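Local coordinates for geranyltranstransferase (Legionella pneumophila subsp. pneumophila, PDB 3LOM), which transfers the geranyl group of geranyl diphosphate to isopentenyl diphosphate, giving farnesyl diphosphate, in magnesium-dependent isoprenoid biosynthesis, at the interface of chains A and B. Numbering follows the deposited sequence. Chains: chain A/B, Geranyltranstransferase.

Contact 1 and contact 2 are two patches of the same two-fold symmetric interface, their C-alpha centres about 26 Å apart. Contact 1 sets helix 141-155 of chain A beside helix 113-134 of chain B. Contact 2 lays the loop 32-35 and the start of helix 36-46 of chain A against B:Ile157 and helices 160-170 and 178-201 of chain B. The two share no residue, but B:Ile157 comes two residues after the chain B counterpart of the helix used in contact 1. Neighbouring stretches of sequence thus serve both patches, and each patch recurs with the chains exchanged, so the two copies are probably held at both patches and at their twins.

Contact 1: the interface of chains A and B. Residues chain A 145, 149, 152; chain B 129, 132-133, 136.
A water molecule joins A:Val152 to B:Glu129, lying 2.8 Å from the backbone O of A:Val152 and 2.8 Å from the carboxylate oxygen OE2 of B:Glu129. The glutamate reaches it with an outstretched chain, its CG anti to the backbone N (chi1 -175°). Beside this bridge, methyl CG1 of A:Val152 rests on the backbone of B:Glu129, 3.6 Å from CA. Further along, A:Gln149 and B:Leu132 run antiparallel alongside each other. A bend at chi2 (98°) stands the glutamine amide upright on the face of the B:Leu132-B:Met133 peptide, O and N edge down: OE1 lies 3.4 Å from CB of B:Leu132, and NE2 is 3.7 Å from the O of the same leucine. Neither amide atom comes within bonding reach of a polar atom of chain B, so packing holds the group. In return, the leucine sends CD1 to the backbone of chain A, 3.7 Å from N of A:Gln149. B:Met133 lies nearly perpendicular to the glutamine and meets its amide with CB. The carbonyl of B:Leu132 is already engaged, since OG of B:Ser136 donates to its O at 2.6 Å, almost in line with C=O (167°). That bond fixes the serine hydroxyl where CG1 of A:Val145 touches it at 3.7 Å. Helix 141-155 of one copy is thereby seated along helix 113-134 of the other by close packing and a shared water, a pairing that would support a dimer of the kind usual in this family.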
loop_
_atom_site.group_PDB
_atom_site.type_symbol
_atom_site.label_atom_id
_atom_site.label_comp_id
_atom_site.label_asym_id
_atom_site.label_seq_id
_atom_site.Cartn_x
_atom_site.Cartn_y
_atom_site.Cartn_z
ATOM N N VAL A 145 -12.388 0.194 -10.211
ATOM C CA VAL A 145 -12.150 1.332 -9.328
ATOM C C VAL A 145 -12.879 1.193 -7.978
ATOM O O VAL A 145 -12.256 1.310 -6.919
ATOM C CB VAL A 145 -12.499 2.657 -10.049
ATOM C CG1 VAL A 145 -12.491 3.844 -9.093
ATOM C CG2 VAL A 145 -11.523 2.894 -11.191
ATOM N N GLN A 149 -11.357 0.654 -4.236
ATOM C CA GLN A 149 -11.776 1.639 -3.230
ATOM C C GLN A 149 -12.136 0.976 -1.908
ATOM O O GLN A 149 -11.668 1.404 -0.854
ATOM C CB GLN A 149 -12.977 2.441 -3.741
ATOM C CG GLN A 149 -13.177 3.798 -3.077
ATOM C CD GLN A 149 -12.604 4.943 -3.896
ATOM O OE1 GLN A 149 -11.540 5.475 -3.576
ATOM N NE2 GLN A 149 -13.307 5.325 -4.959
ATOM N N VAL A 152 -8.878 -0.389 -0.055
ATOM C CA VAL A 152 -8.009 0.700 0.325
ATOM C C VAL A 152 -8.627 1.625 1.417
ATOM O O VAL A 152 -7.900 2.172 2.260
ATOM C CB VAL A 152 -7.526 1.406 -0.973
ATOM C CG1 VAL A 152 -7.609 2.888 -0.890
ATOM C CG2 VAL A 152 -6.104 0.952 -1.313
ATOM N N GLU B 129 -6.124 5.725 -2.385
ATOM C CA GLU B 129 -7.440 6.298 -2.077
ATOM C C GLU B 129 -7.672 7.620 -2.795
ATOM O O GLU B 129 -8.707 7.801 -3.424
ATOM C CB GLU B 129 -7.609 6.494 -0.570
ATOM C CG GLU B 129 -8.998 6.967 -0.148
ATOM C CD GLU B 129 -9.166 7.037 1.361
ATOM O OE1 GLU B 129 -9.724 8.046 1.846
ATOM O OE2 GLU B 129 -8.744 6.087 2.061
ATOM N N LEU B 132 -8.131 7.134 -6.700
ATOM C CA LEU B 132 -9.405 6.506 -7.007
ATOM C C LEU B 132 -10.646 7.375 -6.709
ATOM O O LEU B 132 -11.584 7.379 -7.510
ATOM C CB LEU B 132 -9.513 5.154 -6.302
ATOM C CG LEU B 132 -8.474 4.053 -6.565
ATOM C CD1 LEU B 132 -8.858 2.846 -5.750
ATOM C CD2 LEU B 132 -8.330 3.685 -8.047
ATOM N N MET B 133 -10.651 8.106 -5.588
ATOM C CA MET B 133 -11.831 8.900 -5.234
ATOM C C MET B 133 -11.861 10.286 -5.894
ATOM O O MET B 133 -12.928 10.739 -6.313
ATOM C CB MET B 133 -12.095 8.940 -3.710
ATOM C CG MET B 133 -11.251 9.902 -2.874
ATOM S SD MET B 133 -11.755 9.983 -1.136
ATOM C CE MET B 133 -10.717 11.324 -0.551
ATOM N N SER B 136 -11.876 10.093 -10.242
ATOM C CA SER B 136 -13.133 9.593 -10.809
ATOM C C SER B 136 -14.097 10.668 -11.366
ATOM O O SER B 136 -14.688 10.435 -12.417
ATOM C CB SER B 136 -13.869 8.684 -9.818
ATOM O OG SER B 136 -13.174 7.471 -9.627
HETATM O O HOH W 1 -6.451 4.599 2.389
#

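Contact 2: the interface of chains A and B. Residues chain A 32-35, 38; chain B 157, 162, 165-166, 187.
A:Pro34 turns two adjoining sides of its ring to chain B, CB and CG to B:Leu187 and CD to B:Ile157 and B:Ser162. The first side meets the end of the leucine at a slant, with CB 3.8 Å from methyl CD1. On the second, CD, the ring carbon bonded to N, faces the backbone O of B:Ile157 at 3.4 Å and the hydroxyl OG of B:Ser162. That hydroxyl is held from within its own chain: OG of B:Ser162 donates to the O of B:Ile157 at 2.6 Å, tilted 18° from the carbonyl plane. With OG anti to the carbonyl carbon (chi1 -78°), the serine also turns its oxygen towards A:Ala35. Donating to B:Ile157, the same OG is also the acceptor of a weak, long hydrogen bond from A:Ala35 N. The methyl of A:Ala35 sits between this serine and B:Leu166, its CB 3.7 Å from CG of the leucine.

On the other flank, two isoleucines of chain A lean on B:Ile157. A:Ile33 brings CG1 and CD1 to the tip, CG1 being 3.9 Å from CD1 of B:Ile157. A:Ile38 meets the other branch methyl to methyl, CG2 to CG2 at 3.9 Å. In B:Ile157, CG1 lies between the backbone N and the carbonyl carbon (chi1 65°), which aims that branch, ending in CD1, at A:Ile33 and leaves CG2 to A:Ile38. The remaining arm of A:Ile38 rests on B:Ser165, CG1 lying 3.8 Å from CB. Largely apolar, the patch docks the loop 32-35 and the first turn of helix 36-46 onto B:Ile157, helix 160-170 and B:Leu187 of helix 178-201, and so appears to help fix how the two subunits sit together.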
loop_
_atom_site.group_PDB
_atom_site.type_symbol
_atom_site.label_atom_id
_atom_site.label_comp_id
_atom_site.label_asym_id
_atom_site.label_seq_id
_atom_site.Cartn_x
_atom_site.Cartn_y
_atom_site.Cartn_z
ATOM N N ILE A 32 7.720 -9.613 -12.167
ATOM C CA ILE A 32 9.153 -9.372 -12.154
ATOM C C ILE A 32 9.546 -8.939 -10.743
ATOM O O ILE A 32 9.136 -7.883 -10.274
ATOM C CB ILE A 32 9.568 -8.263 -13.157
ATOM C CG1 ILE A 32 8.740 -8.317 -14.461
ATOM C CG2 ILE A 32 11.089 -8.287 -13.398
ATOM C CD1 ILE A 32 9.009 -9.509 -15.386
ATOM N N ILE A 33 10.305 -9.778 -10.052
ATOM C CA ILE A 33 10.770 -9.459 -8.707
ATOM C C ILE A 33 12.299 -9.463 -8.724
ATOM O O ILE A 33 12.908 -10.507 -8.523
ATOM C CB ILE A 33 10.213 -10.466 -7.658
ATOM C CG1 ILE A 33 8.700 -10.661 -7.853
ATOM C CG2 ILE A 33 10.520 -9.988 -6.233
ATOM C CD1 ILE A 33 8.073 -11.763 -7.024
ATOM N N PRO A 34 12.925 -8.298 -8.995
ATOM C CA PRO A 34 14.385 -8.226 -9.161
ATOM C C PRO A 34 15.222 -8.596 -7.928
ATOM O O PRO A 34 16.393 -8.943 -8.080
ATOM C CB PRO A 34 14.624 -6.760 -9.546
ATOM C CG PRO A 34 13.325 -6.314 -10.143
ATOM C CD PRO A 34 12.291 -7.000 -9.304
ATOM N N ALA A 35 14.643 -8.525 -6.729
ATOM C CA ALA A 35 15.378 -8.895 -5.515
ATOM C C ALA A 35 15.043 -10.308 -5.040
ATOM O O ALA A 35 13.893 -10.574 -4.690
ATOM C CB ALA A 35 15.122 -7.890 -4.401
ATOM N N ILE A 38 13.375 -10.590 -1.688
ATOM C CA ILE A 38 11.951 -10.268 -1.725
ATOM C C ILE A 38 11.120 -11.476 -2.156
ATOM O O ILE A 38 10.231 -11.883 -1.407
ATOM C CB ILE A 38 11.652 -8.982 -2.542
ATOM C CG1 ILE A 38 12.352 -7.771 -1.906
ATOM C CG2 ILE A 38 10.144 -8.730 -2.671
ATOM C CD1 ILE A 38 12.002 -7.494 -0.439
ATOM N N ILE B 157 7.039 -4.386 -5.603
ATOM C CA ILE B 157 8.096 -5.401 -5.702
ATOM C C ILE B 157 8.857 -5.434 -7.032
ATOM O O ILE B 157 9.958 -5.962 -7.091
ATOM C CB ILE B 157 7.585 -6.826 -5.361
ATOM C CG1 ILE B 157 6.558 -7.311 -6.394
ATOM C CG2 ILE B 157 7.031 -6.855 -3.944
ATOM C CD1 ILE B 157 5.913 -8.676 -6.069
ATOM N N SER B 162 11.915 -3.830 -4.284
ATOM C CA SER B 162 13.112 -4.597 -4.659
ATOM C C SER B 162 14.370 -3.748 -4.657
ATOM O O SER B 162 15.389 -4.183 -4.138
ATOM C CB SER B 162 12.944 -5.280 -6.014
ATOM O OG SER B 162 12.141 -6.447 -5.859
ATOM N N SER B 165 15.556 -3.081 -1.089
ATOM C CA SER B 165 16.074 -4.338 -0.546
ATOM C C SER B 165 17.499 -4.573 -1.013
ATOM O O SER B 165 18.384 -4.863 -0.207
ATOM C CB SER B 165 15.202 -5.510 -0.975
ATOM O OG SER B 165 15.677 -6.723 -0.414
ATOM N N LEU B 166 17.703 -4.416 -2.318
ATOM C CA LEU B 166 19.012 -4.550 -2.936
ATOM C C LEU B 166 19.993 -3.448 -2.512
ATOM O O LEU B 166 21.180 -3.718 -2.361
ATOM C CB LEU B 166 18.881 -4.635 -4.462
ATOM C CG LEU B 166 18.213 -5.902 -5.023
ATOM C CD1 LEU B 166 17.780 -5.699 -6.465
ATOM C CD2 LEU B 166 19.100 -7.155 -4.891
ATOM N N LEU B 187 15.487 1.066 -9.890
ATOM C CA LEU B 187 14.348 0.499 -9.183
ATOM C C LEU B 187 13.958 1.336 -7.963
ATOM O O LEU B 187 12.772 1.549 -7.711
ATOM C CB LEU B 187 14.628 -0.940 -8.762
ATOM C CG LEU B 187 15.032 -1.954 -9.832
ATOM C CD1 LEU B 187 15.658 -3.159 -9.165
ATOM C CD2 LEU B 187 13.867 -2.352 -10.713
#